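NAD-dependent epimerase/dehydratase (PDB 3DHN) probably binds NAD or NADP through a Rossmann-type fold and acts as an oxidoreductase or epimerase, although its substrate is not established. Local coordinates at residues A19-A24 with E39-E44; A70-F75 with D203-P208; L93-G98 with N105-V110; D97-A102 with K153-V158; R123-G128 with F144-L149. All coordinates share one frame; numbering follows the deposited sequence.

Interaction 1 (A19-A24 with E39-E44)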
# COMPACT_ATOMS: atom_id res chain seq x y z
N ALA A 19 -0.63 -6.04 9.31
CA ALA A 19 -0.17 -7.22 8.57
C ALA A 19 1.22 -6.96 7.94
O ALA A 19 2.05 -7.87 7.88
CB ALA A 19 -1.17 -7.57 7.47
N LEU A 20 1.45 -5.73 7.48
CA LEU A 20 2.73 -5.36 6.88
C LEU A 20 3.82 -5.26 7.95
O LEU A 20 4.97 -5.64 7.72
CB LEU A 20 2.59 -4.01 6.16
CG LEU A 20 1.77 -4.00 4.86
CD1 LEU A 20 1.38 -2.57 4.49
CD2 LEU A 20 2.58 -4.66 3.76
N LEU A 21 3.45 -4.74 9.11
CA LEU A 21 4.37 -4.58 10.22
C LEU A 21 4.94 -5.92 10.68
O LEU A 21 6.16 -6.07 10.81
CB LEU A 21 3.65 -3.89 11.39
CG LEU A 21 4.47 -3.53 12.63
CD1 LEU A 21 5.71 -2.74 12.24
CD2 LEU A 21 3.59 -2.71 13.58
N ASN A 22 4.07 -6.89 10.92
CA ASN A 22 4.47 -8.22 11.36
C ASN A 22 5.25 -9.00 10.30
O ASN A 22 6.24 -9.67 10.61
CB ASN A 22 3.24 -9.02 11.80
CG ASN A 22 2.58 -8.43 13.04
OD1 ASN A 22 1.37 -8.15 13.05
ND2 ASN A 22 3.36 -8.23 14.09
N GLU A 23 4.80 -8.91 9.05
CA GLU A 23 5.47 -9.61 7.95
C GLU A 23 6.90 -9.11 7.74
O GLU A 23 7.80 -9.90 7.45
CB GLU A 23 4.66 -9.43 6.66
CG GLU A 23 5.29 -10.05 5.42
CD GLU A 23 5.19 -11.56 5.37
OE1 GLU A 23 4.26 -12.11 5.99
OE2 GLU A 23 6.03 -12.19 4.70
N ALA A 24 7.11 -7.80 7.89
CA ALA A 24 8.45 -7.23 7.70
C ALA A 24 9.41 -7.60 8.84
O ALA A 24 10.58 -7.89 8.60
CB ALA A 24 8.35 -5.73 7.57
N GLU A 39 0.03 3.43 21.61
CA GLU A 39 -0.50 2.58 22.66
C GLU A 39 -1.12 1.28 22.14
O GLU A 39 -1.08 0.25 22.82
CB GLU A 39 -1.55 3.35 23.48
CG GLU A 39 -2.68 3.94 22.64
CD GLU A 39 -2.48 5.40 22.30
OE1 GLU A 39 -1.38 5.78 21.85
OE2 GLU A 39 -3.44 6.19 22.48
N LYS A 40 -1.69 1.31 20.94
CA LYS A 40 -2.31 0.11 20.38
C LYS A 40 -1.32 -0.98 19.98
O LYS A 40 -1.71 -2.14 19.82
CB LYS A 40 -3.17 0.47 19.17
CG LYS A 40 -4.26 1.47 19.45
CD LYS A 40 -5.26 1.47 18.30
CE LYS A 40 -6.31 2.54 18.46
NZ LYS A 40 -7.32 2.44 17.37
N ILE A 41 -0.05 -0.62 19.83
CA ILE A 41 0.99 -1.59 19.46
C ILE A 41 1.74 -2.12 20.68
O ILE A 41 2.36 -1.35 21.42
CB ILE A 41 2.01 -0.95 18.49
CG1 ILE A 41 1.33 -0.63 17.15
CG2 ILE A 41 3.20 -1.88 18.29
CD1 ILE A 41 2.17 0.22 16.22
N LYS A 42 1.71 -3.43 20.87
CA LYS A 42 2.39 -4.06 21.99
C LYS A 42 3.47 -5.03 21.52
O LYS A 42 3.91 -5.90 22.27
CB LYS A 42 1.38 -4.82 22.87
CG LYS A 42 0.26 -3.95 23.44
CD LYS A 42 0.81 -2.77 24.22
CE LYS A 42 -0.32 -1.95 24.87
NZ LYS A 42 0.14 -0.60 25.31
N ILE A 43 3.90 -4.88 20.27
CA ILE A 43 4.94 -5.75 19.73
C ILE A 43 6.26 -5.43 20.43
O ILE A 43 6.62 -4.27 20.61
CB ILE A 43 5.10 -5.56 18.21
CG1 ILE A 43 3.89 -6.17 17.49
CG2 ILE A 43 6.40 -6.20 17.73
CD1 ILE A 43 3.92 -6.00 16.00
N GLU A 44 6.98 -6.48 20.81
CA GLU A 44 8.25 -6.33 21.49
C GLU A 44 9.33 -6.95 20.61
O GLU A 44 9.34 -8.16 20.38
CB GLU A 44 8.17 -7.04 22.85
CG GLU A 44 9.17 -6.59 23.88
CD GLU A 44 8.87 -7.18 25.25
OE1 GLU A 44 7.87 -6.77 25.87
OE2 GLU A 44 9.64 -8.06 25.70
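Leu21 directs its CD2 methyl at the ends of two isoleucines, Ile41 and Ile43, and overlaps both. It sits on helix 14-25, the first helix of a Rossmann-type NAD(P)-binding fold, while the isoleucines belong to the loop that runs from strand 30-34 to strand 48-51. The case illustrates how a helix packed on a sheet can also gather in a neighbouring connection. The leucine places CG anti to its own backbone N (chi1 -176°), which sends the branched end out from the helix toward the loop. Both isoleucines answer with their longer branch, CG1 anti to the carbonyl carbon and the arm extended to CD1. There Leu21 CD2 meets Ile41 CD1 tip to tip at 4.2 Å. Asn22 lies beside Ile43 at the more open margin of the contact. Beneath this layer Leu21 also touches Val31, Ala33 and Leu9 of the sheet. Leu48 at the start of the edge strand is shared by Leu21 and Ile43, which joins loop, helix and sheet margin in one apolar cluster. The second tip-to-tip approach, Leu21 CD2 to Ile43 CD1, measures 4.1 Å.

Interaction 2 (A70-F75 with D203-P208)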
# COMPACT_ATOMS: atom_id res chain seq x y z
N ALA A 70 14.17 2.45 2.27
CA ALA A 70 12.90 2.49 1.54
C ALA A 70 11.75 2.83 2.49
O ALA A 70 11.86 2.66 3.71
CB ALA A 70 12.62 1.15 0.86
N VAL A 71 10.66 3.32 1.92
CA VAL A 71 9.48 3.69 2.69
C VAL A 71 8.23 3.05 2.09
O VAL A 71 8.04 3.06 0.88
CB VAL A 71 9.27 5.23 2.71
CG1 VAL A 71 7.90 5.57 3.31
CG2 VAL A 71 10.37 5.90 3.52
N ILE A 72 7.40 2.49 2.96
CA ILE A 72 6.14 1.88 2.55
C ILE A 72 5.06 2.67 3.28
O ILE A 72 5.15 2.89 4.49
CB ILE A 72 6.02 0.41 3.00
CG1 ILE A 72 7.12 -0.44 2.37
CG2 ILE A 72 4.63 -0.13 2.63
CD1 ILE A 72 7.18 -1.86 2.92
N SER A 73 4.04 3.11 2.55
CA SER A 73 2.95 3.85 3.17
C SER A 73 1.62 3.12 3.05
O SER A 73 1.18 2.77 1.95
CB SER A 73 2.81 5.24 2.54
OG SER A 73 1.68 5.91 3.08
N ALA A 74 0.97 2.89 4.19
CA ALA A 74 -0.33 2.23 4.26
C ALA A 74 -1.39 3.21 4.78
O ALA A 74 -2.40 2.80 5.35
CB ALA A 74 -0.25 1.00 5.17
N PHE A 75 -1.14 4.50 4.57
CA PHE A 75 -2.06 5.55 5.01
C PHE A 75 -3.47 5.45 4.45
O PHE A 75 -3.67 5.24 3.25
CB PHE A 75 -1.50 6.93 4.65
CG PHE A 75 -2.47 8.06 4.88
CD1 PHE A 75 -2.69 8.56 6.16
CD2 PHE A 75 -3.21 8.57 3.82
CE1 PHE A 75 -3.64 9.56 6.38
CE2 PHE A 75 -4.17 9.57 4.03
CZ PHE A 75 -4.38 10.07 5.32
N ASP A 203 7.76 -9.05 -0.41
CA ASP A 203 8.52 -9.75 -1.46
C ASP A 203 9.05 -8.71 -2.46
O ASP A 203 10.19 -8.81 -2.93
CB ASP A 203 7.63 -10.75 -2.21
CG ASP A 203 7.50 -12.08 -1.51
OD1 ASP A 203 8.07 -12.24 -0.40
OD2 ASP A 203 6.82 -12.97 -2.06
N GLU A 204 8.20 -7.74 -2.81
CA GLU A 204 8.57 -6.68 -3.75
C GLU A 204 9.64 -5.78 -3.14
O GLU A 204 10.52 -5.27 -3.83
CB GLU A 204 7.32 -5.86 -4.13
CG GLU A 204 7.57 -4.70 -5.11
CD GLU A 204 8.27 -5.13 -6.40
OE1 GLU A 204 8.04 -6.26 -6.87
OE2 GLU A 204 9.04 -4.31 -6.95
N LEU A 205 9.56 -5.60 -1.83
CA LEU A 205 10.52 -4.79 -1.10
C LEU A 205 11.88 -5.49 -1.06
O LEU A 205 12.92 -4.89 -1.33
CB LEU A 205 10.03 -4.57 0.32
CG LEU A 205 11.04 -3.95 1.31
CD1 LEU A 205 11.15 -2.46 1.06
CD2 LEU A 205 10.58 -4.23 2.72
N GLU A 206 11.87 -6.78 -0.72
CA GLU A 206 13.09 -7.57 -0.62
C GLU A 206 13.74 -7.91 -1.97
O GLU A 206 14.96 -7.85 -2.10
CB GLU A 206 12.80 -8.85 0.17
CG GLU A 206 14.02 -9.70 0.49
CD GLU A 206 13.67 -10.91 1.35
OE1 GLU A 206 13.47 -10.75 2.57
OE2 GLU A 206 13.58 -12.02 0.79
N HIS A 207 12.93 -8.28 -2.96
CA HIS A 207 13.44 -8.61 -4.29
C HIS A 207 12.65 -7.85 -5.35
O HIS A 207 11.70 -8.37 -5.94
CB HIS A 207 13.32 -10.11 -4.56
CG HIS A 207 14.18 -10.95 -3.67
ND1 HIS A 207 15.53 -10.73 -3.51
CD2 HIS A 207 13.88 -12.02 -2.89
CE1 HIS A 207 16.03 -11.63 -2.68
NE2 HIS A 207 15.05 -12.42 -2.29
N PRO A 208 13.03 -6.60 -5.61
CA PRO A 208 12.36 -5.73 -6.59
C PRO A 208 12.15 -6.31 -7.99
O PRO A 208 13.09 -6.75 -8.65
CB PRO A 208 13.25 -4.49 -6.61
CG PRO A 208 13.77 -4.43 -5.21
CD PRO A 208 14.12 -5.87 -4.93
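Leu205 spreads its two methyls over strand 70-73, one for each of the two strand residues it meets. CD1 rests on Ala70 CB at 3.9 Å, and CD2 reaches the end of Ile72, whose CD1 lies 4.1 Å away. Ala70 and Ile72 alternate along the strand with Val71, so both turn their side chains to the same face of the sheet, whereas Val71 points to the other face and touches Val99 of helix 87-101. The division is that of a three-layer alpha/beta sandwich of Rossmann type: strand 70-73 runs in the middle, and helix 194-206 covers one side of it. Leucine CG stands anti to the backbone N (chi1 169°), which carries the fork down from the helix to the strand. Ile72 comes to it at a slant with its longer branch, and Ile7, Val4 and Phe29 complete the apolar surroundings of Leu205.

The packed part is confined to these three buried side chains. Beyond them the helix ends, and His207 leaves helical geometry, although its N still bonds to Asp203 O at 2.8 Å. His207 and Pro208 lie on the solvent side, with Glu206 CG set over the centre of one face of the imidazole. Polar groups near this end find partners outside the two segments: Asp203 forms a salt bridge with Arg27, and Glu204 one with Arg106. Since no hydrogen bond crosses between the two segments, helix and strand are held here by apolar contact alone, which implies cohesion from fit and burial without a directional bond.

Interaction 3 (L93-G98 with N105-V110)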
# COMPACT_ATOMS: atom_id res chain seq x y z
N LEU A 93 -0.21 13.39 -1.49
CA LEU A 93 0.89 14.14 -2.10
C LEU A 93 1.97 14.53 -1.10
O LEU A 93 3.16 14.37 -1.38
CB LEU A 93 0.37 15.42 -2.77
CG LEU A 93 0.32 15.47 -4.30
CD1 LEU A 93 0.01 16.90 -4.74
CD2 LEU A 93 1.66 15.03 -4.88
N THR A 94 1.55 15.05 0.04
CA THR A 94 2.49 15.47 1.09
C THR A 94 3.40 14.32 1.51
O THR A 94 4.58 14.53 1.79
CB THR A 94 1.73 15.98 2.34
OG1 THR A 94 0.94 17.12 1.99
CG2 THR A 94 2.72 16.38 3.44
N ILE A 95 2.85 13.11 1.54
CA ILE A 95 3.63 11.94 1.92
C ILE A 95 4.75 11.62 0.94
O ILE A 95 5.91 11.49 1.33
CB ILE A 95 2.72 10.70 2.09
CG1 ILE A 95 1.81 10.90 3.30
CG2 ILE A 95 3.57 9.45 2.26
CD1 ILE A 95 0.73 9.83 3.45
N ILE A 96 4.42 11.49 -0.34
CA ILE A 96 5.43 11.16 -1.34
C ILE A 96 6.45 12.28 -1.49
O ILE A 96 7.63 12.02 -1.72
CB ILE A 96 4.79 10.82 -2.72
CG1 ILE A 96 5.87 10.29 -3.67
CG2 ILE A 96 4.13 12.06 -3.32
CD1 ILE A 96 5.33 9.58 -4.89
N ASP A 97 6.00 13.52 -1.36
CA ASP A 97 6.92 14.64 -1.47
C ASP A 97 7.81 14.70 -0.22
O ASP A 97 8.95 15.15 -0.29
CB ASP A 97 6.15 15.95 -1.66
CG ASP A 97 5.46 16.01 -3.01
OD1 ASP A 97 5.96 15.38 -3.96
OD2 ASP A 97 4.43 16.71 -3.12
N GLY A 98 7.29 14.23 0.90
CA GLY A 98 8.08 14.23 2.12
C GLY A 98 9.15 13.17 2.00
O GLY A 98 10.28 13.35 2.46
N ASN A 105 15.19 6.64 -2.33
CA ASN A 105 14.96 6.33 -3.73
C ASN A 105 13.88 5.29 -4.04
O ASN A 105 13.57 5.06 -5.21
CB ASN A 105 16.28 5.88 -4.37
CG ASN A 105 17.41 6.88 -4.15
OD1 ASN A 105 17.30 8.05 -4.53
ND2 ASN A 105 18.50 6.43 -3.55
N ARG A 106 13.32 4.67 -3.01
CA ARG A 106 12.29 3.64 -3.20
C ARG A 106 11.07 3.86 -2.30
O ARG A 106 11.19 3.93 -1.08
CB ARG A 106 12.91 2.27 -2.89
CG ARG A 106 11.98 1.09 -3.08
CD ARG A 106 12.07 0.50 -4.48
NE ARG A 106 11.51 -0.85 -4.49
CZ ARG A 106 10.95 -1.43 -5.55
NH1 ARG A 106 10.88 -0.79 -6.71
NH2 ARG A 106 10.45 -2.65 -5.43
N PHE A 107 9.90 3.97 -2.92
CA PHE A 107 8.65 4.21 -2.20
C PHE A 107 7.57 3.24 -2.66
O PHE A 107 7.27 3.18 -3.86
CB PHE A 107 8.21 5.66 -2.44
CG PHE A 107 6.86 6.02 -1.88
CD1 PHE A 107 6.64 6.02 -0.50
CD2 PHE A 107 5.82 6.42 -2.72
CE1 PHE A 107 5.41 6.40 0.02
CE2 PHE A 107 4.59 6.80 -2.20
CZ PHE A 107 4.38 6.80 -0.83
N LEU A 108 6.99 2.48 -1.73
CA LEU A 108 5.92 1.53 -2.05
C LEU A 108 4.64 1.99 -1.37
O LEU A 108 4.64 2.32 -0.18
CB LEU A 108 6.29 0.12 -1.59
CG LEU A 108 7.56 -0.49 -2.20
CD1 LEU A 108 8.74 -0.24 -1.26
CD2 LEU A 108 7.36 -1.98 -2.41
N MSE A 109 3.54 2.01 -2.11
CA MSE A 109 2.28 2.48 -1.56
C MSE A 109 1.13 1.48 -1.66
O MSE A 109 0.98 0.79 -2.67
CB MSE A 109 1.88 3.77 -2.29
CG MSE A 109 0.65 4.50 -1.73
SE MSE A 109 0.21 6.11 -2.77
CE MSE A 109 -1.51 6.52 -1.99
N VAL A 110 0.33 1.37 -0.61
CA VAL A 110 -0.82 0.49 -0.64
C VAL A 110 -1.86 1.21 -1.51
O VAL A 110 -2.27 2.33 -1.19
CB VAL A 110 -1.41 0.29 0.77
CG1 VAL A 110 -2.71 -0.53 0.70
CG2 VAL A 110 -0.38 -0.41 1.66
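Ile95, the first residue of 93-98 to meet the strand, lays its CG2 methyl 4.2 Å from Phe107 CZ, at the far end of the ring. That branch stands anti to the backbone N, beside the carbonyl carbon (the CG1 branch has chi1 -68°), and crosses the phenylalanine side chain at about a right angle. Ile96 follows and meets CD2 and CE2 of the same ring, again obliquely. Its CD1 lies 3.9 Å from Phe107 CD2 and equally near CE2, with CG1 close behind; Ile96 also touches Leu149 of helix 135-149. Helix 87-101 and strand 106-110 are consecutive elements of the Rossmann-type sandwich, and Phe107 fills the interface where the chain turns back from the helix into the parallel part of the sheet. Val71 and Ser73 of the adjoining strand touch Phe107 as well. Replacing Phe107 by an alanine would probably open a gap beneath the helix and leave Ile95 and Ile96 without their shared partner. Further along, Asp97 N closes a helical turn on Leu93 O at 3.0 Å, and Gly98 N does the same with Thr94 O at 2.9 Å.

Interaction 4 (D97-A102 with K153-V158)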
# COMPACT_ATOMS: atom_id res chain seq x y z
N ASP A 97 6.00 13.52 -1.36
CA ASP A 97 6.92 14.64 -1.47
C ASP A 97 7.81 14.70 -0.22
O ASP A 97 8.95 15.15 -0.29
CB ASP A 97 6.15 15.95 -1.66
CG ASP A 97 5.46 16.01 -3.01
OD1 ASP A 97 5.96 15.38 -3.96
OD2 ASP A 97 4.43 16.71 -3.12
N GLY A 98 7.29 14.23 0.90
CA GLY A 98 8.08 14.23 2.12
C GLY A 98 9.15 13.17 2.00
O GLY A 98 10.28 13.35 2.46
N VAL A 99 8.80 12.05 1.37
CA VAL A 99 9.72 10.95 1.17
C VAL A 99 10.84 11.33 0.18
O VAL A 99 12.00 10.94 0.37
CB VAL A 99 8.98 9.69 0.65
CG1 VAL A 99 9.97 8.61 0.29
CG2 VAL A 99 8.02 9.18 1.71
N LYS A 100 10.49 12.08 -0.85
CA LYS A 100 11.49 12.51 -1.84
C LYS A 100 12.46 13.53 -1.23
O LYS A 100 13.66 13.46 -1.44
CB LYS A 100 10.81 13.13 -3.07
CG LYS A 100 10.14 12.12 -3.99
CD LYS A 100 9.65 12.77 -5.28
CE LYS A 100 8.59 13.83 -5.00
NZ LYS A 100 8.02 14.42 -6.24
N LYS A 101 11.92 14.46 -0.44
CA LYS A 101 12.76 15.48 0.17
C LYS A 101 13.73 14.90 1.19
O LYS A 101 14.71 15.54 1.55
CB LYS A 101 11.88 16.56 0.81
CG LYS A 101 12.66 17.70 1.45
CD LYS A 101 11.75 18.88 1.77
CE LYS A 101 11.28 19.57 0.48
NZ LYS A 101 12.43 20.10 -0.32
N ALA A 102 13.46 13.68 1.65
CA ALA A 102 14.31 13.02 2.62
C ALA A 102 15.48 12.30 1.94
O ALA A 102 16.43 11.88 2.60
CB ALA A 102 13.50 12.03 3.45
N LYS A 153 8.67 10.90 -11.83
CA LYS A 153 9.87 10.25 -12.33
C LYS A 153 11.06 10.45 -11.40
O LYS A 153 12.13 9.91 -11.64
CB LYS A 153 10.23 10.78 -13.72
CG LYS A 153 9.27 10.40 -14.83
CD LYS A 153 9.91 10.58 -16.20
CE LYS A 153 9.00 10.11 -17.31
NZ LYS A 153 7.76 10.93 -17.42
N GLU A 154 10.86 11.23 -10.34
CA GLU A 154 11.96 11.51 -9.43
C GLU A 154 12.12 10.56 -8.25
O GLU A 154 12.82 10.87 -7.30
CB GLU A 154 11.86 12.97 -8.96
CG GLU A 154 11.76 13.95 -10.13
CD GLU A 154 11.93 15.40 -9.72
OE1 GLU A 154 13.08 15.84 -9.52
OE2 GLU A 154 10.91 16.11 -9.59
N ILE A 155 11.47 9.41 -8.32
CA ILE A 155 11.60 8.39 -7.29
C ILE A 155 11.12 7.06 -7.87
O ILE A 155 10.33 7.04 -8.82
CB ILE A 155 10.75 8.73 -6.03
CG1 ILE A 155 11.12 7.77 -4.89
CG2 ILE A 155 9.25 8.62 -6.35
CD1 ILE A 155 10.51 8.16 -3.55
N ASP A 156 11.62 5.95 -7.34
CA ASP A 156 11.17 4.65 -7.83
C ASP A 156 9.96 4.23 -6.99
O ASP A 156 10.10 3.68 -5.90
CB ASP A 156 12.28 3.60 -7.73
CG ASP A 156 11.82 2.22 -8.17
OD1 ASP A 156 10.76 2.13 -8.83
OD2 ASP A 156 12.51 1.22 -7.86
N TRP A 157 8.77 4.53 -7.50
CA TRP A 157 7.53 4.21 -6.81
C TRP A 157 6.85 2.95 -7.32
O TRP A 157 7.06 2.54 -8.46
CB TRP A 157 6.53 5.37 -6.93
CG TRP A 157 6.16 5.71 -8.36
CD1 TRP A 157 6.84 6.53 -9.21
CD2 TRP A 157 5.04 5.20 -9.10
NE1 TRP A 157 6.21 6.57 -10.44
CE2 TRP A 157 5.11 5.76 -10.40
CE3 TRP A 157 4.00 4.32 -8.80
CZ2 TRP A 157 4.17 5.47 -11.39
CZ3 TRP A 157 3.06 4.03 -9.79
CH2 TRP A 157 3.15 4.61 -11.07
N VAL A 158 6.03 2.36 -6.47
CA VAL A 158 5.28 1.16 -6.81
C VAL A 158 3.93 1.30 -6.11
O VAL A 158 3.87 1.49 -4.89
CB VAL A 158 5.98 -0.13 -6.32
CG1 VAL A 158 5.15 -1.35 -6.68
CG2 VAL A 158 7.35 -0.27 -6.96
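Ile155 makes the apolar part of the contact, pressing its CD1 methyl into the angle between Val99 and Lys100. Val99 CG1 lies 3.9 Å from Ile155 CD1, the two side chains crossing at about a right angle. The isoleucine holds CG1 anti to its backbone N (chi1 -169°), which extends its longer arm toward the helix. Lys100 adds its methylene chain: its CG is 4.0 Å from both Ile155 CD1 and Ile155 CB, and its CD passes 4.3 Å from Glu154 CB. Helix 87-101 here lies over the approach to strand 156-161, the strand next to 106-110 in the parallel part of the Rossmann-type sheet, and Phe107 of that neighbouring strand touches both Val99 and Ile155.

The polar part belongs to the far end of Lys100, and no hydrogen bond in it spans the two segments. The chain bends at chi3 (-62°), and NZ has its main partner in Glu152, just ahead of segment 153-158, with which it forms a salt bridge. A weaker second bond, also part of a salt bridge, joins Lys100 NZ to Asp97 OD1 at 3.2 Å, one helical turn back. The charge of the exposed Glu154 may still favour the lysine's position, although Glu154 OE2 stands 4.7 Å from Lys100 NZ, too far for contact.

Interaction 5 (R123-G128 with F144-L149)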
# COMPACT_ATOMS: atom_id res chain seq x y z
N ARG A 123 -12.64 1.05 -15.98
CA ARG A 123 -12.06 0.83 -14.65
C ARG A 123 -13.18 0.59 -13.64
O ARG A 123 -14.31 1.05 -13.83
CB ARG A 123 -11.20 2.03 -14.24
CG ARG A 123 -10.03 2.31 -15.20
CD ARG A 123 -9.21 3.51 -14.75
NE ARG A 123 -8.28 3.97 -15.79
CZ ARG A 123 -7.05 3.49 -15.98
NH1 ARG A 123 -6.58 2.53 -15.21
NH2 ARG A 123 -6.30 3.98 -16.97
N LEU A 124 -12.86 -0.14 -12.57
CA LEU A 124 -13.85 -0.47 -11.54
C LEU A 124 -14.59 0.73 -10.95
O LEU A 124 -15.77 0.64 -10.66
CB LEU A 124 -13.18 -1.28 -10.42
CG LEU A 124 -14.07 -1.65 -9.22
CD1 LEU A 124 -15.15 -2.64 -9.64
CD2 LEU A 124 -13.21 -2.24 -8.11
N MSE A 125 -13.89 1.84 -10.77
CA MSE A 125 -14.50 3.05 -10.22
C MSE A 125 -15.70 3.54 -11.02
O MSE A 125 -16.71 3.96 -10.45
CB MSE A 125 -13.51 4.21 -10.19
CG MSE A 125 -12.21 3.97 -9.53
SE MSE A 125 -11.09 5.51 -9.80
CE MSE A 125 -10.49 5.18 -11.60
N ASP A 126 -15.55 3.52 -12.34
CA ASP A 126 -16.57 4.01 -13.26
C ASP A 126 -17.60 2.98 -13.71
O ASP A 126 -18.41 3.27 -14.58
CB ASP A 126 -15.90 4.58 -14.52
CG ASP A 126 -14.75 5.55 -14.21
OD1 ASP A 126 -14.97 6.54 -13.48
OD2 ASP A 126 -13.62 5.32 -14.70
N SER A 127 -17.58 1.80 -13.11
CA SER A 127 -18.50 0.73 -13.51
C SER A 127 -19.82 0.65 -12.76
O SER A 127 -20.81 0.13 -13.29
CB SER A 127 -17.79 -0.62 -13.39
OG SER A 127 -17.77 -1.06 -12.04
N GLY A 128 -19.84 1.15 -11.53
CA GLY A 128 -21.05 1.09 -10.73
C GLY A 128 -21.05 -0.12 -9.83
O GLY A 128 -22.01 -0.36 -9.09
N PHE A 144 -5.40 9.80 -7.48
CA PHE A 144 -4.03 10.13 -7.11
C PHE A 144 -3.05 9.41 -8.02
O PHE A 144 -2.11 10.01 -8.53
CB PHE A 144 -3.75 9.75 -5.66
CG PHE A 144 -2.35 10.05 -5.23
CD1 PHE A 144 -1.92 11.38 -5.13
CD2 PHE A 144 -1.45 9.03 -4.96
CE1 PHE A 144 -0.61 11.67 -4.78
CE2 PHE A 144 -0.13 9.32 -4.60
CZ PHE A 144 0.29 10.64 -4.52
N TYR A 145 -3.26 8.11 -8.21
CA TYR A 145 -2.40 7.29 -9.05
C TYR A 145 -2.44 7.78 -10.49
O TYR A 145 -1.41 8.08 -11.09
CB TYR A 145 -2.85 5.82 -8.99
CG TYR A 145 -2.39 4.94 -10.14
CD1 TYR A 145 -1.04 4.69 -10.35
CD2 TYR A 145 -3.32 4.37 -11.02
CE1 TYR A 145 -0.61 3.90 -11.42
CE2 TYR A 145 -2.90 3.58 -12.10
CZ TYR A 145 -1.54 3.35 -12.29
OH TYR A 145 -1.11 2.60 -13.36
N LEU A 146 -3.65 7.88 -11.03
CA LEU A 146 -3.86 8.30 -12.41
C LEU A 146 -3.37 9.71 -12.77
O LEU A 146 -2.78 9.91 -13.83
CB LEU A 146 -5.35 8.20 -12.74
CG LEU A 146 -5.89 7.13 -13.70
CD1 LEU A 146 -4.97 5.92 -13.78
CD2 LEU A 146 -7.29 6.75 -13.23
N ASN A 147 -3.62 10.67 -11.89
CA ASN A 147 -3.24 12.05 -12.18
C ASN A 147 -1.96 12.57 -11.54
O ASN A 147 -1.51 13.67 -11.88
CB ASN A 147 -4.41 12.99 -11.84
CG ASN A 147 -5.69 12.63 -12.60
OD1 ASN A 147 -5.66 12.36 -13.80
ND2 ASN A 147 -6.82 12.65 -11.90
N PHE A 148 -1.38 11.81 -10.63
CA PHE A 148 -0.14 12.24 -9.99
C PHE A 148 0.99 11.23 -10.09
O PHE A 148 2.07 11.55 -10.59
CB PHE A 148 -0.38 12.59 -8.52
CG PHE A 148 -1.18 13.85 -8.31
CD1 PHE A 148 -2.57 13.79 -8.23
CD2 PHE A 148 -0.55 15.09 -8.23
CE1 PHE A 148 -3.32 14.96 -8.06
CE2 PHE A 148 -1.29 16.26 -8.06
CZ PHE A 148 -2.67 16.20 -7.97
N LEU A 149 0.75 10.00 -9.64
CA LEU A 149 1.79 8.98 -9.70
C LEU A 149 2.27 8.70 -11.11
O LEU A 149 3.47 8.52 -11.34
CB LEU A 149 1.33 7.68 -9.04
CG LEU A 149 1.39 7.63 -7.51
CD1 LEU A 149 1.07 6.21 -7.04
CD2 LEU A 149 2.78 8.03 -7.02
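Leu146 enters the contact with both methyls, one against the face of a charged group and one against a selenomethionine. The first meeting sets an apolar group on a flat cation. Leu146 CD1 lies over the centre of one face of the Arg123 guanidinium, 3.8 Å above its plane, and the nearest atom is Arg123 CZ at 3.9 Å. The other methyl, Leu146 CD2, is 3.9 Å from Arg123 NE, so the fork of the leucine slants across the end of the arginine. Arg123 reaches it with a chain extended from CG to NE (chi2 -180°), and NH1 donates to Ser115 O, a bond that helps fix the turn of the planar group.

The second meeting is apolar. Met125 CE approaches Leu146 CD2 tip to tip at 3.9 Å, the end of the residue being bent round at chi3 (-79°). In this Rossmann-type protein segment 123-128 starts on the last residue of the short hairpin 117-119/122-123 and runs into the loop after it, and the contact brings that excursion up against helix 135-149, which leads on to strand 156-161. An alanine in place of Arg123 would probably strip one side of Leu146 of its cover and leave Ser115 O without this donor.

No hydrogen bond crosses between the segments; within them, Leu124 O receives Ser127 OG at 3.0 Å and Ser127 N, both from the same face of its plane. In the helix, Phe144 O takes Phe148 N at 2.9 Å and Leu149 N at 3.1 Å, where the helix widens into a pi-type turn.

In the fold
From the N terminus, interaction 1 closes first, a short loop joining helix 14-25 to the connection before edge strand 48-51. Interaction 2 then opens at strand 70-73 and closes only at helix 194-206, so that the other three contacts nest inside its span. Interactions 3 and 4 start from the same stretch of helix 87-101, sharing Asp97 and Gly98; the former closes quickly on strand 106-110, the latter on the neighbouring strand 156-161. Interaction 5 nests within interaction 4 and ties the hairpin region to helix 135-149. It lies on the opposite side of the chain's centre from interaction 1, about 31 Å between centres.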